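Local coordinates for alcohol dehydrogenase, zinc-containing (Thermotoga maritima, PDB 1VJ0), which binds two zinc ions per chain and is probably a zinc-dependent alcohol dehydrogenase of the medium-chain family, acting as an oxidoreductase, at residues A181-A186 with I324-D328; A186-Y190 with D269-E273; I350-L356 with A371-Y377. Residue numbers count along the deposited sequence, not the author numbering.

Contact 1 (A181-A186 with I324-D328); sequences ATAYHA and IWVSD
A181-A186 is regular alpha helix, with H185 N bonded to A181 O (2.9 Å) and A186 N to T182 O (3.0 Å). I324-D328 is an irregular strip that runs counter to the helix. CA of I324 lies 6.0 Å from CA of A186, and CA of V326 5.2 Å from CA of T182. I324 is extended and points toward the helix. Its CG2 sits over one face of the H185 ring, 3.6 Å from the centroid, as a CH-pi contact. I324 CG1 is 4.0 Å from A186 CB. W325, also extended, turns its side chain away, and its indole meets R290 of the second subunit in a cation-pi contact. The strip follows the last strand of the Rossmann-type sheet, 320-323, and leads into helix 329-340. The helix it crosses, 170-188, carries the zinc ligand C178 one turn before T182. V326 has positive phi (41/-139), and its O accepts a hydrogen bond from H185 ND1 (2.7 Å, 165°). For this H185 takes chi1 t. S327 is nearly fully extended and points toward the helix; its OG, with chi1 p, is 3.5 Å from A181 CB. One water joins S327 OG (2.7 Å) to T182 OG1 (2.5 Å). D328 is the N-cap of helix 329-340; its OD1 is hydrogen-bonded to S330 OG, and its OD2 forms a salt bridge to K122 of the fourth subunit.

Contact 2 (A186-Y190 with D269-E273); sequences AFDEY and DFILE
This contact belongs to the core of the Rossmann-type domain, where the C-terminal end of helix 170-188 covers strand 268-273, the neighbour of strand 198-202 in the parallel sheet. F187, Y190 and F270 form an aromatic cluster here, and F194 adds a fourth ring. A186 to D188 are helical, Y190 N bonds F187 O (3.1 Å), and Y190 is extended (-66/122). F270 to E273 is strand, so side chains alternate: F270 and L272 point toward the helix end and I271 away. CA of A186 lies 7.3 Å from CA of L272, and CA of Y190 8.0 Å from CA of F270. F270 (chi1 t) reaches between F187 and Y190. F270 CE1 lies over one face of the F187 ring, 3.6 Å from F187 CE2; the ring centroids are 4.7 Å apart with planes at 34°. The edge of F270 is turned to the face of Y190 in an offset edge-to-face pair, with centroids 5.5 Å apart and planes at 78°. L272 CD1 meets A186 CB at 3.6 Å. A water bridges Y190 OH and D269 O, 2.7 Å from each; Y190 OH also bonds K197 NZ. The D269 carboxylate accepts a hydrogen bond from T198 N and forms a salt bridge to R289. No direct hydrogen bond joins the two segments, so the join depends on ring and methyl contacts, with one water bridge at its end.

Contact 3 (I350-L356 with A371-Y377); sequences ITHRLPL and ALKVILY
Y377, I375 and R353 lose the most surface here. Strands 352-355 and 374-377 are parallel neighbours, 4.7 Å apart at closest approach and crossing at -27°. They are the two strands of a beta-alpha-beta unit whose crossover is helix 359-368. I375 is paired with R353 and bonded to the residues on either side of it: I375 N to H352 O (3.0 Å), and L354 N to I375 O (2.9 Å). I375 and R353 share one face of the sheet; H352, V374, L354 and L376 take the other. I375 CG1 meets I350 CG2 at 3.7 Å. Y377 continues the pattern, with its N bonded to L354 O (3.0 Å) and its O to L356 N (2.8 Å). Its chi1 p brings the ring under P355, whose CA lies 4.0 Å from the centroid in a CH-pi contact. A water joins Y377 OH (2.8 Å) to R353 O (3.0 Å). Y377 CD2 lies over the R353 guanidinium, 3.7 Å from NH1, which forms a salt bridge to D171. At the start, T351 N bonds K373 O (3.0 Å) and L372 N bonds T351 OG1 (3.0 Å). Backbone bonds thus fix the parallel register, while the Y377 ring packs on P355 and R353 at its end.

Overall arrangement
Contacts 1 and 2 share A186 and helix 170-188, and they touch through I324 and E189. Both are buried. Contact 2 is apolar and aromatic, set against the sheet of the Rossmann-type domain. Contact 1 mixes a histidine-to-backbone bond, a methyl over a ring and a water, and lies nearer the centre of the chain, where three other subunits approach it. Contact 3 lies on the opposite side of that centre from contact 2, about 29 Å away between centres. It is partly exposed, touches no other subunit, and depends on strand-to-strand backbone bonds. Its K373 bonds V54 O and forms a salt bridge to the zinc ligand E78, while contact 1 lies close to another ligand, C178.

Contact 1 (A181-A186 with I324-D328)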
ATOM      1  N   ALA A 181      12.285  -4.891  17.784  1.00 28.81           N
ATOM      2  CA  ALA A 181      12.188  -4.118  16.554  1.00 29.21           C
ATOM      3  C   ALA A 181      12.228  -4.974  15.286  1.00 29.57           C
ATOM      4  O   ALA A 181      11.591  -4.654  14.269  1.00 27.88           O
ATOM      5  CB  ALA A 181      13.238  -3.033  16.537  1.00 30.00           C
ATOM      6  N   THR A 182      12.939  -6.106  15.347  1.00 29.20           N
ATOM      7  CA  THR A 182      12.914  -7.022  14.241  1.00 28.57           C
ATOM      8  C   THR A 182      11.516  -7.657  14.127  1.00 29.25           C
ATOM      9  O   THR A 182      10.947  -7.722  13.028  1.00 28.50           O
ATOM     10  CB  THR A 182      14.051  -8.052  14.401  1.00 29.55           C
ATOM     11  OG1 THR A 182      15.290  -7.379  14.294  1.00 29.57           O
ATOM     12  CG2 THR A 182      14.030  -9.061  13.272  1.00 29.94           C
ATOM     13  N   ALA A 183      10.930  -8.086  15.250  1.00 29.27           N
ATOM     14  CA  ALA A 183       9.551  -8.573  15.226  1.00 29.55           C
ATOM     15  C   ALA A 183       8.577  -7.477  14.706  1.00 29.10           C
ATOM     16  O   ALA A 183       7.706  -7.737  13.891  1.00 28.98           O
ATOM     17  CB  ALA A 183       9.127  -9.081  16.638  1.00 29.40           C
ATOM     18  N   TYR A 184       8.743  -6.236  15.164  1.00 28.93           N
ATOM     19  CA  TYR A 184       7.927  -5.154  14.639  1.00 27.63           C
ATOM     20  C   TYR A 184       8.058  -5.037  13.124  1.00 27.01           C
ATOM     21  O   TYR A 184       7.049  -4.960  12.397  1.00 26.08           O
ATOM     22  CB  TYR A 184       8.112  -3.790  15.387  1.00 27.30           C
ATOM     23  CG  TYR A 184       7.097  -2.876  14.791  1.00 27.26           C
ATOM     24  CD1 TYR A 184       5.775  -2.979  15.151  1.00 29.51           C
ATOM     25  CD2 TYR A 184       7.433  -2.037  13.747  1.00 26.26           C
ATOM     26  CE1 TYR A 184       4.800  -2.254  14.503  1.00 29.87           C
ATOM     27  CE2 TYR A 184       6.458  -1.285  13.098  1.00 27.78           C
ATOM     28  CZ  TYR A 184       5.159  -1.409  13.473  1.00 28.80           C
ATOM     29  OH  TYR A 184       4.211  -0.687  12.794  1.00 32.01           O
ATOM     30  N   HIS A 185       9.282  -4.999  12.621  1.00 26.31           N
ATOM     31  CA  HIS A 185       9.540  -4.925  11.200  1.00 26.91           C
ATOM     32  C   HIS A 185       8.697  -6.001  10.484  1.00 27.21           C
ATOM     33  O   HIS A 185       8.053  -5.777   9.436  1.00 25.25           O
ATOM     34  CB  HIS A 185      11.068  -5.126  10.967  1.00 26.45           C
ATOM     35  CG  HIS A 185      11.508  -5.045   9.537  1.00 25.84           C
ATOM     36  ND1 HIS A 185      12.843  -5.074   9.171  1.00 25.35           N
ATOM     37  CD2 HIS A 185      10.815  -4.854   8.397  1.00 26.21           C
ATOM     38  CE1 HIS A 185      12.935  -4.975   7.855  1.00 28.42           C
ATOM     39  NE2 HIS A 185      11.715  -4.822   7.358  1.00 24.66           N
ATOM     40  N   ALA A 186       8.703  -7.195  11.041  1.00 28.02           N
ATOM     41  CA  ALA A 186       8.024  -8.308  10.409  1.00 28.42           C
ATOM     42  C   ALA A 186       6.554  -8.113  10.243  1.00 29.24           C
ATOM     43  O   ALA A 186       5.976  -8.528   9.241  1.00 30.52           O
ATOM     44  CB  ALA A 186       8.239  -9.545  11.223  1.00 30.17           C
ATOM     45  N   ILE A 324      12.933 -10.740   6.488  1.00 27.00           N
ATOM     46  CA  ILE A 324      13.038  -9.564   7.347  1.00 27.04           C
ATOM     47  C   ILE A 324      14.486  -9.392   7.851  1.00 29.57           C
ATOM     48  O   ILE A 324      15.026 -10.272   8.553  1.00 28.51           O
ATOM     49  CB  ILE A 324      12.048  -9.662   8.559  1.00 27.94           C
ATOM     50  CG1 ILE A 324      10.639  -9.945   8.084  1.00 27.17           C
ATOM     51  CG2 ILE A 324      12.155  -8.408   9.440  1.00 26.64           C
ATOM     52  CD1 ILE A 324      10.026  -8.893   7.224  1.00 30.04           C
ATOM     53  N   TRP A 325      15.121  -8.301   7.435  1.00 29.16           N
ATOM     54  CA  TRP A 325      16.463  -7.988   7.851  1.00 29.61           C
ATOM     55  C   TRP A 325      16.437  -6.821   8.865  1.00 28.88           C
ATOM     56  O   TRP A 325      16.075  -5.697   8.502  1.00 29.09           O
ATOM     57  CB  TRP A 325      17.349  -7.612   6.653  1.00 29.95           C
ATOM     58  CG  TRP A 325      18.759  -7.396   7.090  1.00 30.26           C
ATOM     59  CD1 TRP A 325      19.497  -6.242   7.039  1.00 30.40           C
ATOM     60  CD2 TRP A 325      19.582  -8.373   7.664  1.00 31.05           C
ATOM     61  NE1 TRP A 325      20.745  -6.460   7.559  1.00 32.78           N
ATOM     62  CE2 TRP A 325      20.826  -7.769   7.948  1.00 31.24           C
ATOM     63  CE3 TRP A 325      19.406  -9.742   7.952  1.00 31.39           C
ATOM     64  CZ2 TRP A 325      21.880  -8.460   8.538  1.00 33.50           C
ATOM     65  CZ3 TRP A 325      20.448 -10.430   8.573  1.00 33.28           C
ATOM     66  CH2 TRP A 325      21.681  -9.781   8.840  1.00 32.49           C
ATOM     67  N   VAL A 326      16.889  -7.105  10.085  1.00 26.48           N
ATOM     68  CA  VAL A 326      17.036  -6.110  11.150  1.00 26.22           C
ATOM     69  C   VAL A 326      15.846  -5.109  11.199  1.00 25.45           C
ATOM     70  O   VAL A 326      14.684  -5.548  11.156  1.00 25.52           O
ATOM     71  CB  VAL A 326      18.490  -5.482  11.192  1.00 26.24           C
ATOM     72  CG1 VAL A 326      19.538  -6.615  11.293  1.00 27.55           C
ATOM     73  CG2 VAL A 326      18.766  -4.620  10.036  1.00 28.03           C
ATOM     74  N   SER A 327      16.117  -3.836  11.417  1.00 25.39           N
ATOM     75  CA  SER A 327      15.077  -2.844  11.584  1.00 26.82           C
ATOM     76  C   SER A 327      15.721  -1.509  11.411  1.00 27.06           C
ATOM     77  O   SER A 327      16.951  -1.395  11.418  1.00 26.17           O
ATOM     78  CB  SER A 327      14.496  -2.945  12.981  1.00 27.19           C
ATOM     79  OG  SER A 327      15.531  -2.908  13.931  1.00 26.25           O
ATOM     80  N   ASP A 328      14.889  -0.488  11.265  1.00 27.68           N
ATOM     81  CA  ASP A 328      15.353   0.867  11.151  1.00 28.29           C
ATOM     82  C   ASP A 328      14.734   1.755  12.226  1.00 28.68           C
ATOM     83  O   ASP A 328      14.065   1.281  13.130  1.00 28.14           O
ATOM     84  CB  ASP A 328      15.136   1.395   9.716  1.00 28.26           C
ATOM     85  CG  ASP A 328      13.696   1.547   9.344  1.00 28.45           C
ATOM     86  OD1 ASP A 328      12.807   1.766  10.206  1.00 29.36           O
ATOM     87  OD2 ASP A 328      13.366   1.504   8.159  1.00 33.10           O
TER
HETATM   88  O   HOH W   1      16.235  -5.175  15.112  1.00 25.18           O

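Contact 2 (A186-Y190 with D269-E273)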
ATOM      1  N   ALA A 186       8.703  -7.195  11.041  1.00 28.02           N
ATOM      2  CA  ALA A 186       8.024  -8.308  10.409  1.00 28.42           C
ATOM      3  C   ALA A 186       6.554  -8.113  10.243  1.00 29.24           C
ATOM      4  O   ALA A 186       5.976  -8.528   9.241  1.00 30.52           O
ATOM      5  CB  ALA A 186       8.239  -9.545  11.223  1.00 30.17           C
ATOM      6  N   PHE A 187       5.932  -7.549  11.269  1.00 28.66           N
ATOM      7  CA  PHE A 187       4.508  -7.216  11.268  1.00 28.89           C
ATOM      8  C   PHE A 187       4.196  -6.006  10.422  1.00 29.88           C
ATOM      9  O   PHE A 187       3.153  -5.980   9.732  1.00 30.15           O
ATOM     10  CB  PHE A 187       4.026  -7.039  12.705  1.00 28.69           C
ATOM     11  CG  PHE A 187       3.786  -8.346  13.418  1.00 28.08           C
ATOM     12  CD1 PHE A 187       4.813  -8.997  14.080  1.00 28.52           C
ATOM     13  CD2 PHE A 187       2.498  -8.914  13.450  1.00 30.85           C
ATOM     14  CE1 PHE A 187       4.588 -10.228  14.724  1.00 30.55           C
ATOM     15  CE2 PHE A 187       2.252 -10.109  14.099  1.00 30.05           C
ATOM     16  CZ  PHE A 187       3.345 -10.798  14.727  1.00 29.81           C
ATOM     17  N   ASP A 188       5.108  -5.042  10.401  1.00 28.89           N
ATOM     18  CA  ASP A 188       4.924  -3.801   9.647  1.00 29.97           C
ATOM     19  C   ASP A 188       4.900  -4.077   8.153  1.00 30.67           C
ATOM     20  O   ASP A 188       4.342  -3.296   7.404  1.00 30.62           O
ATOM     21  CB  ASP A 188       6.075  -2.846   9.947  1.00 29.00           C
ATOM     22  CG  ASP A 188       5.797  -1.444   9.550  1.00 30.91           C
ATOM     23  OD1 ASP A 188       4.800  -0.848  10.034  1.00 28.78           O
ATOM     24  OD2 ASP A 188       6.581  -0.840   8.787  1.00 31.69           O
ATOM     25  N   GLU A 189       5.512  -5.173   7.709  1.00 30.02           N
ATOM     26  CA  GLU A 189       5.515  -5.496   6.267  1.00 31.70           C
ATOM     27  C   GLU A 189       4.153  -6.018   5.755  1.00 31.58           C
ATOM     28  O   GLU A 189       3.900  -6.012   4.558  1.00 30.72           O
ATOM     29  CB  GLU A 189       6.602  -6.529   5.956  1.00 32.17           C
ATOM     30  CG  GLU A 189       8.005  -6.003   6.077  1.00 35.15           C
ATOM     31  CD  GLU A 189       8.269  -4.845   5.119  1.00 40.55           C
ATOM     32  OE1 GLU A 189       7.917  -4.922   3.919  1.00 39.59           O
ATOM     33  OE2 GLU A 189       8.765  -3.821   5.586  1.00 49.57           O
ATOM     34  N   TYR A 190       3.292  -6.471   6.650  1.00 30.51           N
ATOM     35  CA  TYR A 190       1.944  -6.960   6.285  1.00 31.21           C
ATOM     36  C   TYR A 190       1.059  -5.815   5.734  1.00 31.65           C
ATOM     37  O   TYR A 190       0.891  -4.813   6.407  1.00 31.01           O
ATOM     38  CB  TYR A 190       1.272  -7.528   7.533  1.00 30.19           C
ATOM     39  CG  TYR A 190      -0.030  -8.245   7.252  1.00 30.56           C
ATOM     40  CD1 TYR A 190      -0.045  -9.395   6.471  1.00 31.06           C
ATOM     41  CD2 TYR A 190      -1.206  -7.843   7.837  1.00 28.15           C
ATOM     42  CE1 TYR A 190      -1.221 -10.084   6.235  1.00 30.86           C
ATOM     43  CE2 TYR A 190      -2.407  -8.523   7.616  1.00 29.29           C
ATOM     44  CZ  TYR A 190      -2.412  -9.621   6.802  1.00 30.58           C
ATOM     45  OH  TYR A 190      -3.561 -10.315   6.591  1.00 29.43           O
ATOM     46  N   ASP A 269      -3.534 -16.378   8.295  1.00 27.96           N
ATOM     47  CA  ASP A 269      -3.449 -15.180   7.456  1.00 27.64           C
ATOM     48  C   ASP A 269      -1.994 -14.669   7.413  1.00 28.45           C
ATOM     49  O   ASP A 269      -1.505 -14.183   6.379  1.00 27.33           O
ATOM     50  CB  ASP A 269      -4.360 -14.123   8.091  1.00 27.52           C
ATOM     51  CG  ASP A 269      -5.806 -14.583   8.157  1.00 29.68           C
ATOM     52  OD1 ASP A 269      -6.352 -15.003   7.087  1.00 30.98           O
ATOM     53  OD2 ASP A 269      -6.487 -14.607   9.213  1.00 26.54           O
ATOM     54  N   PHE A 270      -1.288 -14.853   8.543  1.00 28.42           N
ATOM     55  CA  PHE A 270       0.026 -14.286   8.759  1.00 28.63           C
ATOM     56  C   PHE A 270       0.830 -15.227   9.655  1.00 29.08           C
ATOM     57  O   PHE A 270       0.369 -15.647  10.695  1.00 28.43           O
ATOM     58  CB  PHE A 270      -0.067 -12.859   9.357  1.00 29.60           C
ATOM     59  CG  PHE A 270       1.296 -12.215   9.677  1.00 29.63           C
ATOM     60  CD1 PHE A 270       1.962 -12.484  10.884  1.00 28.95           C
ATOM     61  CD2 PHE A 270       1.945 -11.415   8.734  1.00 32.33           C
ATOM     62  CE1 PHE A 270       3.244 -11.899  11.139  1.00 28.71           C
ATOM     63  CE2 PHE A 270       3.184 -10.808   9.008  1.00 29.30           C
ATOM     64  CZ  PHE A 270       3.823 -11.068  10.211  1.00 30.16           C
ATOM     65  N   ILE A 271       2.006 -15.592   9.188  1.00 28.26           N
ATOM     66  CA  ILE A 271       2.944 -16.385   9.965  1.00 29.01           C
ATOM     67  C   ILE A 271       4.259 -15.650  10.167  1.00 28.81           C
ATOM     68  O   ILE A 271       4.784 -15.064   9.232  1.00 27.69           O
ATOM     69  CB  ILE A 271       3.177 -17.747   9.283  1.00 27.82           C
ATOM     70  CG1 ILE A 271       1.816 -18.424   9.047  1.00 28.62           C
ATOM     71  CG2 ILE A 271       4.055 -18.638  10.137  1.00 29.92           C
ATOM     72  CD1 ILE A 271       1.905 -19.815   8.488  1.00 30.88           C
ATOM     73  N   LEU A 272       4.840 -15.798  11.367  1.00 29.70           N
ATOM     74  CA  LEU A 272       6.178 -15.300  11.658  1.00 29.13           C
ATOM     75  C   LEU A 272       7.094 -16.480  11.939  1.00 28.74           C
ATOM     76  O   LEU A 272       6.830 -17.261  12.873  1.00 26.69           O
ATOM     77  CB  LEU A 272       6.160 -14.400  12.897  1.00 28.66           C
ATOM     78  CG  LEU A 272       7.536 -13.908  13.349  1.00 30.46           C
ATOM     79  CD1 LEU A 272       8.129 -12.956  12.309  1.00 31.97           C
ATOM     80  CD2 LEU A 272       7.404 -13.264  14.686  1.00 31.73           C
ATOM     81  N   GLU A 273       8.143 -16.636  11.123  1.00 27.92           N
ATOM     82  CA  GLU A 273       9.193 -17.584  11.420  1.00 27.36           C
ATOM     83  C   GLU A 273      10.121 -16.887  12.417  1.00 27.44           C
ATOM     84  O   GLU A 273      10.754 -15.888  12.053  1.00 27.62           O
ATOM     85  CB  GLU A 273       9.987 -18.013  10.160  1.00 27.06           C
ATOM     86  CG  GLU A 273      10.976 -19.142  10.451  1.00 27.97           C
ATOM     87  CD  GLU A 273      12.301 -18.609  11.013  1.00 33.09           C
ATOM     88  OE1 GLU A 273      12.843 -17.637  10.390  1.00 34.91           O
ATOM     89  OE2 GLU A 273      12.794 -19.138  12.026  1.00 31.45           O
TER
HETATM   90  O   HOH W   2      -3.324 -12.530   5.149  1.00 22.28           O

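Contact 3 (I350-L356 with A371-Y377)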
ATOM      1  N   ILE A 350      12.673 -11.404  31.040  1.00 27.80           N
ATOM      2  CA  ILE A 350      13.994 -11.241  31.685  1.00 28.27           C
ATOM      3  C   ILE A 350      14.114 -12.224  32.805  1.00 27.63           C
ATOM      4  O   ILE A 350      13.436 -12.109  33.800  1.00 27.69           O
ATOM      5  CB  ILE A 350      14.226  -9.794  32.167  1.00 28.97           C
ATOM      6  CG1 ILE A 350      14.174  -8.863  30.956  1.00 29.94           C
ATOM      7  CG2 ILE A 350      15.607  -9.697  32.914  1.00 29.60           C
ATOM      8  CD1 ILE A 350      13.913  -7.420  31.270  1.00 29.51           C
ATOM      9  N   THR A 351      14.933 -13.243  32.607  1.00 27.07           N
ATOM     10  CA  THR A 351      15.062 -14.295  33.594  1.00 27.00           C
ATOM     11  C   THR A 351      16.230 -14.108  34.502  1.00 27.03           C
ATOM     12  O   THR A 351      16.237 -14.699  35.590  1.00 26.57           O
ATOM     13  CB  THR A 351      15.178 -15.676  32.948  1.00 27.54           C
ATOM     14  OG1 THR A 351      16.159 -15.656  31.917  1.00 26.72           O
ATOM     15  CG2 THR A 351      13.868 -16.082  32.283  1.00 28.33           C
ATOM     16  N   HIS A 352      17.213 -13.310  34.077  1.00 26.36           N
ATOM     17  CA  HIS A 352      18.445 -13.167  34.854  1.00 26.84           C
ATOM     18  C   HIS A 352      18.947 -11.731  34.736  1.00 26.66           C
ATOM     19  O   HIS A 352      18.929 -11.159  33.650  1.00 26.62           O
ATOM     20  CB  HIS A 352      19.509 -14.073  34.281  1.00 26.51           C
ATOM     21  CG  HIS A 352      19.218 -15.536  34.453  1.00 26.50           C
ATOM     22  ND1 HIS A 352      18.364 -16.229  33.623  1.00 25.56           N
ATOM     23  CD2 HIS A 352      19.650 -16.425  35.379  1.00 27.09           C
ATOM     24  CE1 HIS A 352      18.290 -17.489  34.025  1.00 26.59           C
ATOM     25  NE2 HIS A 352      19.081 -17.640  35.073  1.00 26.07           N
ATOM     26  N   ARG A 353      19.401 -11.170  35.839  1.00 27.44           N
ATOM     27  CA  ARG A 353      20.092  -9.880  35.839  1.00 29.49           C
ATOM     28  C   ARG A 353      21.417 -10.063  36.519  1.00 28.66           C
ATOM     29  O   ARG A 353      21.453 -10.496  37.669  1.00 29.18           O
ATOM     30  CB  ARG A 353      19.303  -8.821  36.587  1.00 30.65           C
ATOM     31  CG  ARG A 353      17.951  -8.545  35.991  1.00 36.31           C
ATOM     32  CD  ARG A 353      17.491  -7.095  36.026  1.00 44.26           C
ATOM     33  NE  ARG A 353      17.917  -6.416  37.244  1.00 49.34           N
ATOM     34  CZ  ARG A 353      18.623  -5.277  37.319  1.00 50.06           C
ATOM     35  NH1 ARG A 353      19.000  -4.625  36.233  1.00 50.17           N
ATOM     36  NH2 ARG A 353      18.948  -4.792  38.526  1.00 50.58           N
ATOM     37  N   LEU A 354      22.497  -9.782  35.799  1.00 27.71           N
ATOM     38  CA  LEU A 354      23.850  -9.993  36.317  1.00 28.93           C
ATOM     39  C   LEU A 354      24.627  -8.707  36.300  1.00 27.05           C
ATOM     40  O   LEU A 354      24.333  -7.863  35.489  1.00 27.64           O
ATOM     41  CB  LEU A 354      24.604 -11.023  35.480  1.00 29.47           C
ATOM     42  CG  LEU A 354      24.378 -12.485  35.870  1.00 30.11           C
ATOM     43  CD1 LEU A 354      22.937 -12.870  35.896  1.00 33.16           C
ATOM     44  CD2 LEU A 354      25.110 -13.365  34.881  1.00 30.09           C
ATOM     45  N   PRO A 355      25.621  -8.583  37.177  1.00 26.88           N
ATOM     46  CA  PRO A 355      26.590  -7.491  37.120  1.00 26.55           C
ATOM     47  C   PRO A 355      27.397  -7.535  35.839  1.00 25.74           C
ATOM     48  O   PRO A 355      27.719  -8.624  35.344  1.00 25.48           O
ATOM     49  CB  PRO A 355      27.526  -7.753  38.302  1.00 26.06           C
ATOM     50  CG  PRO A 355      26.951  -8.784  39.087  1.00 28.17           C
ATOM     51  CD  PRO A 355      25.910  -9.515  38.276  1.00 27.21           C
ATOM     52  N   LEU A 356      27.775  -6.364  35.326  1.00 26.57           N
ATOM     53  CA  LEU A 356      28.604  -6.323  34.078  1.00 26.49           C
ATOM     54  C   LEU A 356      29.823  -7.235  34.133  1.00 26.59           C
ATOM     55  O   LEU A 356      30.147  -7.916  33.160  1.00 26.59           O
ATOM     56  CB  LEU A 356      29.068  -4.885  33.781  1.00 26.71           C
ATOM     57  CG  LEU A 356      30.082  -4.691  32.668  1.00 26.98           C
ATOM     58  CD1 LEU A 356      29.597  -5.336  31.362  1.00 28.12           C
ATOM     59  CD2 LEU A 356      30.352  -3.185  32.549  1.00 26.90           C
ATOM     60  N   ALA A 371      19.053 -19.254  30.556  1.00 30.26           N
ATOM     61  CA  ALA A 371      18.365 -17.966  30.535  1.00 30.23           C
ATOM     62  C   ALA A 371      17.578 -17.839  29.240  1.00 30.69           C
ATOM     63  O   ALA A 371      18.003 -18.350  28.192  1.00 30.92           O
ATOM     64  CB  ALA A 371      19.368 -16.806  30.652  1.00 29.51           C
ATOM     65  N   LEU A 372      16.451 -17.124  29.315  1.00 30.40           N
ATOM     66  CA  LEU A 372      15.719 -16.691  28.140  1.00 29.76           C
ATOM     67  C   LEU A 372      16.306 -15.346  27.673  1.00 28.90           C
ATOM     68  O   LEU A 372      16.574 -15.159  26.488  1.00 28.11           O
ATOM     69  CB  LEU A 372      14.221 -16.570  28.454  1.00 29.72           C
ATOM     70  CG  LEU A 372      13.222 -16.027  27.436  1.00 31.46           C
ATOM     71  CD1 LEU A 372      13.307 -16.773  26.161  1.00 33.45           C
ATOM     72  CD2 LEU A 372      11.785 -16.128  27.958  1.00 31.05           C
ATOM     73  N   LYS A 373      16.459 -14.419  28.622  1.00 28.47           N
ATOM     74  CA  LYS A 373      17.127 -13.158  28.414  1.00 28.14           C
ATOM     75  C   LYS A 373      17.843 -12.707  29.685  1.00 27.62           C
ATOM     76  O   LYS A 373      17.272 -12.725  30.777  1.00 26.15           O
ATOM     77  CB  LYS A 373      16.102 -12.076  27.975  1.00 28.12           C
ATOM     78  CG  LYS A 373      16.716 -10.839  27.493  1.00 33.07           C
ATOM     79  CD  LYS A 373      17.137 -11.014  26.061  1.00 37.34           C
ATOM     80  CE  LYS A 373      18.051  -9.947  25.637  1.00 41.11           C
ATOM     81  NZ  LYS A 373      18.572 -10.385  24.333  1.00 40.84           N
ATOM     82  N   VAL A 374      19.106 -12.330  29.515  1.00 28.14           N
ATOM     83  CA  VAL A 374      19.907 -11.722  30.576  1.00 28.08           C
ATOM     84  C   VAL A 374      20.112 -10.248  30.301  1.00 27.54           C
ATOM     85  O   VAL A 374      20.431  -9.858  29.175  1.00 27.22           O
ATOM     86  CB  VAL A 374      21.313 -12.322  30.663  1.00 27.37           C
ATOM     87  CG1 VAL A 374      22.090 -11.696  31.872  1.00 27.03           C
ATOM     88  CG2 VAL A 374      21.249 -13.851  30.772  1.00 28.43           C
ATOM     89  N   ILE A 375      19.974  -9.465  31.356  1.00 28.01           N
ATOM     90  CA  ILE A 375      20.371  -8.071  31.402  1.00 28.25           C
ATOM     91  C   ILE A 375      21.607  -7.864  32.292  1.00 27.10           C
ATOM     92  O   ILE A 375      21.705  -8.399  33.400  1.00 25.17           O
ATOM     93  CB  ILE A 375      19.190  -7.231  31.945  1.00 29.46           C
ATOM     94  CG1 ILE A 375      17.955  -7.438  31.063  1.00 31.63           C
ATOM     95  CG2 ILE A 375      19.555  -5.734  32.021  1.00 31.92           C
ATOM     96  CD1 ILE A 375      18.057  -6.937  29.641  1.00 32.79           C
ATOM     97  N   LEU A 376      22.565  -7.075  31.804  1.00 26.30           N
ATOM     98  CA  LEU A 376      23.758  -6.744  32.586  1.00 26.05           C
ATOM     99  C   LEU A 376      23.608  -5.342  33.124  1.00 26.70           C
ATOM    100  O   LEU A 376      23.069  -4.445  32.458  1.00 26.70           O
ATOM    101  CB  LEU A 376      25.038  -6.816  31.739  1.00 26.33           C
ATOM    102  CG  LEU A 376      25.427  -8.202  31.203  1.00 26.66           C
ATOM    103  CD1 LEU A 376      26.532  -8.125  30.175  1.00 27.18           C
ATOM    104  CD2 LEU A 376      25.815  -9.122  32.368  1.00 29.77           C
ATOM    105  N   TYR A 377      24.108  -5.140  34.326  1.00 26.40           N
ATOM    106  CA  TYR A 377      24.137  -3.811  34.869  1.00 28.40           C
ATOM    107  C   TYR A 377      25.544  -3.474  35.385  1.00 29.26           C
ATOM    108  O   TYR A 377      26.172  -4.262  36.115  1.00 28.59           O
ATOM    109  CB  TYR A 377      23.072  -3.638  35.948  1.00 29.30           C
ATOM    110  CG  TYR A 377      23.195  -4.570  37.070  1.00 30.83           C
ATOM    111  CD1 TYR A 377      24.050  -4.298  38.139  1.00 33.46           C
ATOM    112  CD2 TYR A 377      22.446  -5.746  37.104  1.00 32.56           C
ATOM    113  CE1 TYR A 377      24.165  -5.183  39.207  1.00 32.23           C
ATOM    114  CE2 TYR A 377      22.557  -6.621  38.156  1.00 31.21           C
ATOM    115  CZ  TYR A 377      23.400  -6.342  39.200  1.00 31.24           C
ATOM    116  OH  TYR A 377      23.467  -7.242  40.234  1.00 34.08           O
TER
HETATM  117  O   HOH W   3      22.757  -9.957  40.278  1.00 49.23           O